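Long-range contacts in OBCA, Oxalate Biosynthetic Component A (Burkholderia glumae, PDB 4NNB), which belongs to an enzyme family with a TIM-barrel region, here holding a magnesium ion, and carries a further N-terminal family domain beside it: residues V57-R62 with Y158-I164; A113-P118 with Q145-W150. One frame throughout, in Å; residues are numbered along the deposited sequence.

Interaction 1 (V57-R62 with Y158-I164)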
loop_
_atom_site.group_PDB
_atom_site.type_symbol
_atom_site.label_atom_id
_atom_site.label_comp_id
_atom_site.label_asym_id
_atom_site.label_seq_id
_atom_site.Cartn_x
_atom_site.Cartn_y
_atom_site.Cartn_z
ATOM N N VAL A 57 -15.143 -5.402 -20.649
ATOM C CA VAL A 57 -15.875 -6.607 -20.255
ATOM C C VAL A 57 -17.008 -6.951 -21.222
ATOM O O VAL A 57 -17.641 -6.061 -21.796
ATOM C CB VAL A 57 -16.452 -6.487 -18.819
ATOM C CG1 VAL A 57 -15.338 -6.566 -17.785
ATOM C CG2 VAL A 57 -17.257 -5.201 -18.671
ATOM N N PRO A 58 -17.260 -8.251 -21.414
ATOM C CA PRO A 58 -18.399 -8.714 -22.219
ATOM C C PRO A 58 -19.712 -8.565 -21.460
ATOM O O PRO A 58 -19.723 -8.075 -20.331
ATOM C CB PRO A 58 -18.094 -10.200 -22.428
ATOM C CG PRO A 58 -17.253 -10.579 -21.253
ATOM C CD PRO A 58 -16.403 -9.367 -20.972
ATOM N N ALA A 59 -20.812 -8.988 -22.072
ATOM C CA ALA A 59 -22.102 -8.965 -21.395
ATOM C C ALA A 59 -22.134 -10.012 -20.286
ATOM O O ALA A 59 -21.314 -10.927 -20.268
ATOM C CB ALA A 59 -23.232 -9.201 -22.385
ATOM N N GLY A 60 -23.075 -9.864 -19.357
ATOM C CA GLY A 60 -23.263 -10.849 -18.306
ATOM C C GLY A 60 -22.956 -10.372 -16.893
ATOM O O GLY A 60 -23.072 -11.143 -15.938
ATOM N N GLY A 61 -22.565 -9.110 -16.752
ATOM C CA GLY A 61 -22.275 -8.552 -15.439
ATOM C C GLY A 61 -23.567 -8.255 -14.703
ATOM O O GLY A 61 -24.647 -8.382 -15.285
ATOM N N ARG A 62 -23.466 -7.890 -13.424
ATOM C CA ARG A 62 -24.620 -7.383 -12.687
ATOM C C ARG A 62 -24.303 -6.005 -12.107
ATOM O O ARG A 62 -23.172 -5.745 -11.665
ATOM C CB ARG A 62 -25.060 -8.346 -11.574
ATOM C CG ARG A 62 -25.554 -9.714 -12.043
ATOM C CD ARG A 62 -26.899 -9.622 -12.767
ATOM N NE ARG A 62 -27.359 -10.928 -13.234
ATOM C CZ ARG A 62 -26.933 -11.533 -14.342
ATOM N NH1 ARG A 62 -26.015 -10.965 -15.122
ATOM N NH2 ARG A 62 -27.426 -12.717 -14.676
ATOM N N TYR A 158 -20.823 -2.457 -9.759
ATOM C CA TYR A 158 -20.860 -3.491 -10.794
ATOM C C TYR A 158 -19.976 -4.708 -10.480
ATOM O O TYR A 158 -18.845 -4.569 -10.016
ATOM C CB TYR A 158 -20.447 -2.857 -12.131
ATOM C CG TYR A 158 -20.273 -3.808 -13.301
ATOM C CD1 TYR A 158 -19.048 -4.408 -13.561
ATOM C CD2 TYR A 158 -21.327 -4.076 -14.163
ATOM C CE1 TYR A 158 -18.883 -5.259 -14.637
ATOM C CE2 TYR A 158 -21.177 -4.929 -15.242
ATOM C CZ TYR A 158 -19.955 -5.516 -15.475
ATOM O OH TYR A 158 -19.804 -6.363 -16.552
ATOM N N LEU A 159 -20.499 -5.898 -10.754
ATOM C CA LEU A 159 -19.723 -7.132 -10.669
ATOM C C LEU A 159 -19.557 -7.692 -12.095
ATOM O O LEU A 159 -20.527 -7.762 -12.839
ATOM C CB LEU A 159 -20.444 -8.141 -9.771
ATOM C CG LEU A 159 -20.758 -7.650 -8.352
ATOM C CD1 LEU A 159 -21.513 -8.697 -7.540
ATOM C CD2 LEU A 159 -19.481 -7.222 -7.625
ATOM N N PRO A 160 -18.328 -8.087 -12.481
ATOM C CA PRO A 160 -18.035 -8.527 -13.858
ATOM C C PRO A 160 -18.565 -9.926 -14.190
ATOM O O PRO A 160 -18.795 -10.721 -13.277
ATOM C CB PRO A 160 -16.502 -8.542 -13.884
ATOM C CG PRO A 160 -16.130 -8.899 -12.484
ATOM C CD PRO A 160 -17.122 -8.133 -11.633
ATOM N N PRO A 161 -18.739 -10.229 -15.488
ATOM C CA PRO A 161 -19.292 -11.516 -15.931
ATOM C C PRO A 161 -18.603 -12.733 -15.311
ATOM O O PRO A 161 -19.293 -13.660 -14.922
ATOM C CB PRO A 161 -19.052 -11.489 -17.442
ATOM C CG PRO A 161 -19.148 -10.048 -17.792
ATOM C CD PRO A 161 -18.510 -9.315 -16.625
ATOM N N ALA A 162 -17.276 -12.727 -15.214
ATOM C CA ALA A 162 -16.548 -13.867 -14.650
ATOM C C ALA A 162 -16.914 -14.142 -13.187
ATOM O O ALA A 162 -16.959 -15.296 -12.752
ATOM C CB ALA A 162 -15.051 -13.672 -14.797
ATOM N N LEU A 163 -17.166 -13.081 -12.427
ATOM C CA LEU A 163 -17.616 -13.246 -11.049
ATOM C C LEU A 163 -19.049 -13.774 -11.026
ATOM O O LEU A 163 -19.374 -14.677 -10.259
ATOM C CB LEU A 163 -17.526 -11.921 -10.294
ATOM C CG LEU A 163 -17.778 -12.016 -8.789
ATOM C CD1 LEU A 163 -16.865 -13.068 -8.190
ATOM C CD2 LEU A 163 -17.527 -10.665 -8.130
ATOM N N ILE A 164 -19.903 -13.205 -11.873
ATOM C CA ILE A 164 -21.309 -13.589 -11.920
ATOM C C ILE A 164 -21.456 -15.039 -12.371
ATOM O O ILE A 164 -22.282 -15.793 -11.840
ATOM C CB ILE A 164 -22.109 -12.652 -12.835
ATOM C CG1 ILE A 164 -22.121 -11.240 -12.246
ATOM C CG2 ILE A 164 -23.527 -13.158 -13.016
ATOM C CD1 ILE A 164 -22.544 -11.204 -10.768
HETATM O O HOH W 1 -21.417 -6.705 -18.482
#

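Interaction 2 (A113-P118 with Q145-W150)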
loop_
_atom_site.group_PDB
_atom_site.type_symbol
_atom_site.label_atom_id
_atom_site.label_comp_id
_atom_site.label_asym_id
_atom_site.label_seq_id
_atom_site.Cartn_x
_atom_site.Cartn_y
_atom_site.Cartn_z
ATOM N N ALA A 113 -29.615 -2.922 -0.199
ATOM C CA ALA A 113 -28.179 -3.001 -0.428
ATOM C C ALA A 113 -27.479 -3.673 0.740
ATOM O O ALA A 113 -26.778 -3.028 1.522
ATOM C CB ALA A 113 -27.587 -1.607 -0.672
ATOM N N HIS A 114 -27.682 -4.977 0.868
ATOM C CA HIS A 114 -26.947 -5.747 1.858
ATOM C C HIS A 114 -26.558 -7.102 1.291
ATOM O O HIS A 114 -27.047 -7.516 0.235
ATOM C CB HIS A 114 -27.712 -5.855 3.186
ATOM C CG HIS A 114 -28.779 -6.908 3.209
ATOM N ND1 HIS A 114 -29.380 -7.407 2.075
ATOM C CD2 HIS A 114 -29.353 -7.557 4.255
ATOM C CE1 HIS A 114 -30.281 -8.317 2.417
ATOM N NE2 HIS A 114 -30.280 -8.424 3.734
ATOM N N PHE A 115 -25.657 -7.783 1.976
ATOM C CA PHE A 115 -25.225 -9.088 1.528
ATOM C C PHE A 115 -25.078 -9.923 2.781
ATOM O O PHE A 115 -24.004 -9.949 3.388
ATOM C CB PHE A 115 -23.898 -8.984 0.799
ATOM C CG PHE A 115 -23.859 -9.724 -0.495
ATOM C CD1 PHE A 115 -24.157 -9.079 -1.682
ATOM C CD2 PHE A 115 -23.509 -11.060 -0.530
ATOM C CE1 PHE A 115 -24.123 -9.759 -2.884
ATOM C CE2 PHE A 115 -23.463 -11.749 -1.734
ATOM C CZ PHE A 115 -23.774 -11.094 -2.912
ATOM N N PRO A 116 -26.174 -10.581 3.184
ATOM C CA PRO A 116 -26.227 -11.345 4.430
ATOM C C PRO A 116 -25.144 -12.402 4.471
ATOM O O PRO A 116 -24.804 -12.985 3.446
ATOM C CB PRO A 116 -27.606 -12.012 4.377
ATOM C CG PRO A 116 -28.421 -11.141 3.476
ATOM C CD PRO A 116 -27.450 -10.630 2.444
ATOM N N LYS A 117 -24.613 -12.641 5.660
ATOM C CA LYS A 117 -23.601 -13.674 5.853
ATOM C C LYS A 117 -23.950 -15.057 5.264
ATOM O O LYS A 117 -23.095 -15.676 4.621
ATOM C CB LYS A 117 -23.238 -13.789 7.336
ATOM C CG LYS A 117 -22.216 -14.883 7.644
ATOM C CD LYS A 117 -21.725 -14.738 9.079
ATOM C CE LYS A 117 -20.729 -15.819 9.451
ATOM N NZ LYS A 117 -19.788 -15.333 10.511
ATOM N N PRO A 118 -25.192 -15.547 5.472
ATOM C CA PRO A 118 -25.507 -16.856 4.872
ATOM C C PRO A 118 -25.394 -16.896 3.341
ATOM O O PRO A 118 -25.160 -17.980 2.795
ATOM C CB PRO A 118 -26.960 -17.113 5.301
ATOM C CG PRO A 118 -27.175 -16.248 6.505
ATOM C CD PRO A 118 -26.314 -15.026 6.276
ATOM N N GLN A 145 -22.324 -8.778 12.649
ATOM C CA GLN A 145 -22.881 -10.100 12.382
ATOM C C GLN A 145 -22.206 -10.735 11.174
ATOM O O GLN A 145 -22.496 -11.880 10.821
ATOM C CB GLN A 145 -24.403 -10.029 12.181
ATOM C CG GLN A 145 -25.187 -9.612 13.435
ATOM C CD GLN A 145 -25.015 -8.140 13.789
ATOM O OE1 GLN A 145 -24.877 -7.285 12.905
ATOM N NE2 GLN A 145 -25.013 -7.838 15.088
ATOM N N GLY A 146 -21.299 -9.993 10.540
ATOM C CA GLY A 146 -20.567 -10.522 9.404
ATOM C C GLY A 146 -21.305 -10.385 8.085
ATOM O O GLY A 146 -20.951 -11.054 7.113
ATOM N N ASP A 147 -22.333 -9.539 8.053
ATOM C CA ASP A 147 -23.022 -9.220 6.806
ATOM C C ASP A 147 -22.274 -8.086 6.107
ATOM O O ASP A 147 -21.626 -7.281 6.769
ATOM C CB ASP A 147 -24.455 -8.726 7.073
ATOM C CG ASP A 147 -25.297 -9.721 7.864
ATOM O OD1 ASP A 147 -26.096 -9.255 8.700
ATOM O OD2 ASP A 147 -25.163 -10.943 7.654
ATOM N N LEU A 148 -22.372 -8.009 4.782
ATOM C CA LEU A 148 -21.893 -6.825 4.068
ATOM C C LEU A 148 -23.015 -5.805 3.944
ATOM O O LEU A 148 -24.144 -6.154 3.585
ATOM C CB LEU A 148 -21.384 -7.171 2.677
ATOM C CG LEU A 148 -20.286 -8.215 2.554
ATOM C CD1 LEU A 148 -19.853 -8.339 1.094
ATOM C CD2 LEU A 148 -19.105 -7.876 3.454
ATOM N N LEU A 149 -22.698 -4.544 4.240
ATOM C CA LEU A 149 -23.690 -3.473 4.224
ATOM C C LEU A 149 -23.193 -2.291 3.402
ATOM O O LEU A 149 -22.023 -1.924 3.491
ATOM C CB LEU A 149 -23.968 -3.002 5.656
ATOM C CG LEU A 149 -24.400 -4.065 6.673
ATOM C CD1 LEU A 149 -24.807 -3.431 7.990
ATOM C CD2 LEU A 149 -25.545 -4.880 6.118
ATOM N N TRP A 150 -24.076 -1.690 2.610
ATOM C CA TRP A 150 -23.782 -0.397 1.995
ATOM C C TRP A 150 -24.589 0.651 2.744
ATOM O O TRP A 150 -25.813 0.596 2.753
ATOM C CB TRP A 150 -24.141 -0.413 0.513
ATOM C CG TRP A 150 -24.033 0.910 -0.204
ATOM C CD1 TRP A 150 -25.057 1.633 -0.749
ATOM C CD2 TRP A 150 -22.830 1.648 -0.480
ATOM N NE1 TRP A 150 -24.566 2.770 -1.344
ATOM C CE2 TRP A 150 -23.207 2.806 -1.193
ATOM C CE3 TRP A 150 -21.481 1.447 -0.188
ATOM C CZ2 TRP A 150 -22.273 3.761 -1.620
ATOM C CZ3 TRP A 150 -20.556 2.395 -0.610
ATOM C CH2 TRP A 150 -20.955 3.533 -1.326
#

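Interaction 1 (V57-R62 with Y158-I164)
R62 and L159 form an antiparallel hydrogen-bonded pair where strand 62-66 begins and strand 155-159 ends. R62 N donates to L159 O at 3.0 Å, in the plane of that carbonyl, and L159 N returns a 2.8 Å bond to R62 O, the N-H pointing almost straight at it (169°). The CA of Y158 adds a CA-H...O contact to the same oxygen.

Water-mediated bonding closes the turn ahead of this pair. With CG anti to the backbone N (chi1 173°), the ring of Y158 extends toward the loop, and its OH donates to a water lying in the ring plane. That water donates to P58 O at 2.9 Å and accepts from G61 N at 3.2 Å, while the CA of G61 rests against the hydroxyl.

Van der Waals packing fills the rest. P161, in the first turn of helix 161-170, sets CG 3.3 Å from P58 O and 4.0 Å from P58 CG, so the loop bends around its ring. R62 CG lies 3.6 Å from I164 CD1, and the bend at chi2 (-70°) brings the guanidinium beside I164 CG2, which sits over one face near the rim.

R62 NH1 donates to G61 O at 2.9 Å from well above the carbonyl plane, and R62 NE forms a salt bridge with E179. Backbone bonds to C186 and G189 hold the loop from elsewhere. Bond, methyl and salt bridge together restrict rotation of the guanidinium, whose charge E179 probably offsets.

Interaction 2 (A113-P118 with Q145-W150)
D147 OD2 accepts the backbone N-H of K117 at 2.7 Å in a nearly straight bond (167°), met on the anti side and tilted 21° from the carboxylate plane. This tie sits at one end of an antiparallel sheet in which 148-149 is the middle strand and 114-115 an outer one, and it joins the loop before the middle strand to the first residue of helix 117-121. The torsion of D147 sets CG beside its own backbone N (chi1 -57°), from where OD2 also reaches P116 CA.

Along the strands, F115 and L148 are a hydrogen-bonded pair: F115 N donates to L148 O at 2.7 Å, and L148 N to F115 O at 2.9 Å from above the carbonyl plane. Past the non-hydrogen-bonded pair H114 and L149, W150 N gives a longer 3.2 Å bond to A113 O.

Side chains divide between the two faces. F115 and L148 meet through their CB atoms at 3.6 Å and share the face turned to L135 of helix 125-137; on the other, L149 CD2 touches H114 CB. A113 CB lies at the edge of the W150 indole, whose NE1 bonds to R154 O.

The extended chain of K117 runs along the loop, CD 3.4 Å from Q145 O, and carries NZ on to R484 O. K117 CB lies 3.6 Å from G146 O, a carbonyl oxygen buried by the contact and without a hydrogen-bonding partner in the model.

In the fold
Both contacts lie within the N-terminal family domain, their centres 21 Å apart and their nearest atoms about 5 Å apart without touching. Along the chain the order is 57-62, 113-118, 145-150, 158-164, so the segments of interaction 1 enclose those of interaction 2. Each belongs to its own three-stranded antiparallel sheet, and helix 125-137 packs against both: L159 and L163 of interaction 1 touch it, as do F115 and L148 of interaction 2. Strand 155-159 is a second link, since it supplies Y158 and L159 while its Q155 meets A113 and W150. The two small sheets are therefore joined through one helix and one strand into a single packed unit.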